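Local coordinates for protein aminoglycoside phosphotransferase (Alicyclobacillus acidocaldarius subsp. acidocaldarius, PDB 4PDY) that probably transfers a phosphoryl group to a small-molecule substrate and has a kinase-like phosphotransferase fold, at residues P251-M256 against Y292-A297. Numbering follows the deposited sequence.
Sequences PRALDM and YRAVEA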
loop_
_atom_site.group_PDB
_atom_site.type_symbol
_atom_site.label_atom_id
_atom_site.label_comp_id
_atom_site.label_asym_id
_atom_site.label_seq_id
_atom_site.Cartn_x
_atom_site.Cartn_y
_atom_site.Cartn_z
ATOM N N PRO A 251 -8.384 -3.201 -9.384
ATOM C CA PRO A 251 -8.344 -2.014 -10.214
ATOM C C PRO A 251 -7.131 -1.153 -9.896
ATOM O O PRO A 251 -6.804 -0.957 -8.733
ATOM C CB PRO A 251 -9.644 -1.295 -9.858
ATOM C CG PRO A 251 -10.572 -2.387 -9.440
ATOM C CD PRO A 251 -9.673 -3.337 -8.684
ATOM N N ARG A 252 -6.531 -0.608 -10.946
ATOM C CA ARG A 252 -5.353 0.228 -10.829
ATOM C C ARG A 252 -5.541 1.400 -9.873
ATOM O O ARG A 252 -4.600 1.817 -9.183
ATOM C CB ARG A 252 -4.916 0.697 -12.212
ATOM C CG ARG A 252 -3.553 1.338 -12.232
ATOM C CD ARG A 252 -3.021 1.562 -13.624
ATOM N NE ARG A 252 -3.691 2.694 -14.280
ATOM C CZ ARG A 252 -3.143 3.458 -15.220
ATOM N NH1 ARG A 252 -1.894 3.227 -15.640
ATOM N NH2 ARG A 252 -3.818 4.483 -15.726
ATOM N N ALA A 253 -6.746 1.942 -9.801
ATOM C CA ALA A 253 -7.052 3.033 -8.907
ATOM C C ALA A 253 -6.694 2.753 -7.444
ATOM O O ALA A 253 -6.447 3.694 -6.672
ATOM C CB ALA A 253 -8.543 3.385 -9.018
ATOM N N LEU A 254 -6.722 1.487 -7.033
ATOM C CA LEU A 254 -6.371 1.177 -5.644
ATOM C C LEU A 254 -4.913 1.514 -5.324
ATOM O O LEU A 254 -4.662 2.220 -4.362
ATOM C CB LEU A 254 -6.654 -0.268 -5.310
ATOM C CG LEU A 254 -8.133 -0.675 -5.233
ATOM C CD1 LEU A 254 -8.257 -2.137 -4.853
ATOM C CD2 LEU A 254 -8.904 0.195 -4.254
ATOM N N ASP A 255 -3.983 1.059 -6.153
ATOM C CA ASP A 255 -2.587 1.397 -5.931
ATOM C C ASP A 255 -2.388 2.906 -6.088
ATOM O O ASP A 255 -1.647 3.523 -5.320
ATOM C CB ASP A 255 -1.679 0.635 -6.904
ATOM C CG ASP A 255 -1.202 -0.750 -6.384
ATOM O OD1 ASP A 255 -1.419 -1.130 -5.201
ATOM O OD2 ASP A 255 -0.620 -1.480 -7.233
HETATM N N MSE A 256 -3.039 3.509 -7.082
HETATM C CA MSE A 256 -2.866 4.934 -7.309
HETATM C C MSE A 256 -3.334 5.757 -6.131
HETATM O O MSE A 256 -2.628 6.659 -5.671
HETATM C CB MSE A 256 -3.554 5.317 -8.616
HETATM C CG MSE A 256 -3.061 6.667 -9.105
HETATM SE SE MSE A 256 -4.029 7.194 -10.716
HETATM C CE MSE A 256 -3.942 5.653 -11.935
ATOM N N TYR A 292 -9.798 8.625 -12.779
ATOM C CA TYR A 292 -9.599 9.768 -11.886
ATOM C C TYR A 292 -10.711 9.822 -10.855
ATOM O O TYR A 292 -10.500 10.109 -9.695
ATOM C CB TYR A 292 -9.564 11.083 -12.641
ATOM C CG TYR A 292 -8.257 11.486 -13.251
ATOM C CD1 TYR A 292 -7.204 11.894 -12.433
ATOM C CD2 TYR A 292 -8.061 11.488 -14.621
ATOM C CE1 TYR A 292 -5.998 12.305 -12.963
ATOM C CE2 TYR A 292 -6.854 11.895 -15.166
ATOM C CZ TYR A 292 -5.815 12.288 -14.323
ATOM O OH TYR A 292 -4.584 12.698 -14.805
ATOM N N ARG A 293 -11.950 9.618 -11.315
ATOM C CA ARG A 293 -13.089 9.745 -10.394
ATOM C C ARG A 293 -13.090 8.656 -9.324
ATOM O O ARG A 293 -13.456 8.916 -8.184
ATOM C CB ARG A 293 -14.408 9.783 -11.163
ATOM C CG ARG A 293 -14.413 10.897 -12.188
ATOM C CD ARG A 293 -15.529 11.882 -12.028
ATOM N NE ARG A 293 -16.834 11.246 -12.010
ATOM C CZ ARG A 293 -17.881 11.720 -11.347
ATOM N NH1 ARG A 293 -19.022 11.054 -11.380
ATOM N NH2 ARG A 293 -17.797 12.857 -10.655
ATOM N N ALA A 294 -12.697 7.438 -9.697
ATOM C CA ALA A 294 -12.537 6.370 -8.708
ATOM C C ALA A 294 -11.472 6.731 -7.659
ATOM O O ALA A 294 -11.661 6.511 -6.471
ATOM C CB ALA A 294 -12.183 5.063 -9.385
ATOM N N VAL A 295 -10.347 7.283 -8.117
ATOM C CA VAL A 295 -9.300 7.743 -7.211
ATOM C C VAL A 295 -9.849 8.858 -6.309
ATOM O O VAL A 295 -9.619 8.848 -5.110
ATOM C CB VAL A 295 -8.062 8.220 -8.002
ATOM C CG1 VAL A 295 -7.102 8.955 -7.086
ATOM C CG2 VAL A 295 -7.360 7.052 -8.672
ATOM N N GLU A 296 -10.613 9.805 -6.881
ATOM C CA GLU A 296 -11.197 10.842 -6.057
ATOM C C GLU A 296 -12.145 10.281 -4.985
ATOM O O GLU A 296 -12.180 10.784 -3.859
ATOM C CB GLU A 296 -11.996 11.817 -6.912
ATOM C CG GLU A 296 -11.155 12.694 -7.822
ATOM C CD GLU A 296 -12.022 13.660 -8.601
ATOM O OE1 GLU A 296 -12.739 13.228 -9.537
ATOM O OE2 GLU A 296 -11.994 14.852 -8.250
ATOM N N ALA A 297 -12.931 9.268 -5.345
ATOM C CA ALA A 297 -13.847 8.658 -4.384
ATOM C C ALA A 297 -13.090 8.141 -3.162
ATOM O O ALA A 297 -13.485 8.345 -1.998
ATOM C CB ALA A 297 -14.616 7.508 -5.025
#
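Ala253 and Met256 (a selenomethionine) of helix 252-266 pack on Ala294 and Val295 of helix 289-300. This is helix-helix packing in the helical C-terminal part of a kinase-like phosphotransferase fold. The short helical segments cross at -51°, and their axes approach to 9.1 Å. The contact is small, buried and wholly apolar.

Ala253 sits where the backbones come nearest, with its CA 5.5 Å from the CA of Val295. Its CB points at the other helix and meets two groups there. One is CB of Ala294, at 4.0 Å, a methyl-to-methyl contact. The other is CG2 of Val295. A chi1 of 168° sends CG1 of Val295 opposite its backbone N and turns CG2 to the facing helix.

Met256 lies one turn after Ala253 and is modelled in two conformers. In the one described here, the chain runs extended through chi1 and chi2 and bends at chi3 (-50°). It then crosses the Val295 side chain at about a right angle, with SE against CG2.

A salt bridge links Arg252 to Glu291 of helix 289-300. The Arg252 guanidinium also bonds to the carbonyl oxygens of Phe281 and Arg285. On the far side of helix 289-300, Arg293 pairs with Asp205 and Asp207. In the apolar patch itself, CB of Ala253 lies 3.9 Å from CG2 of Val295.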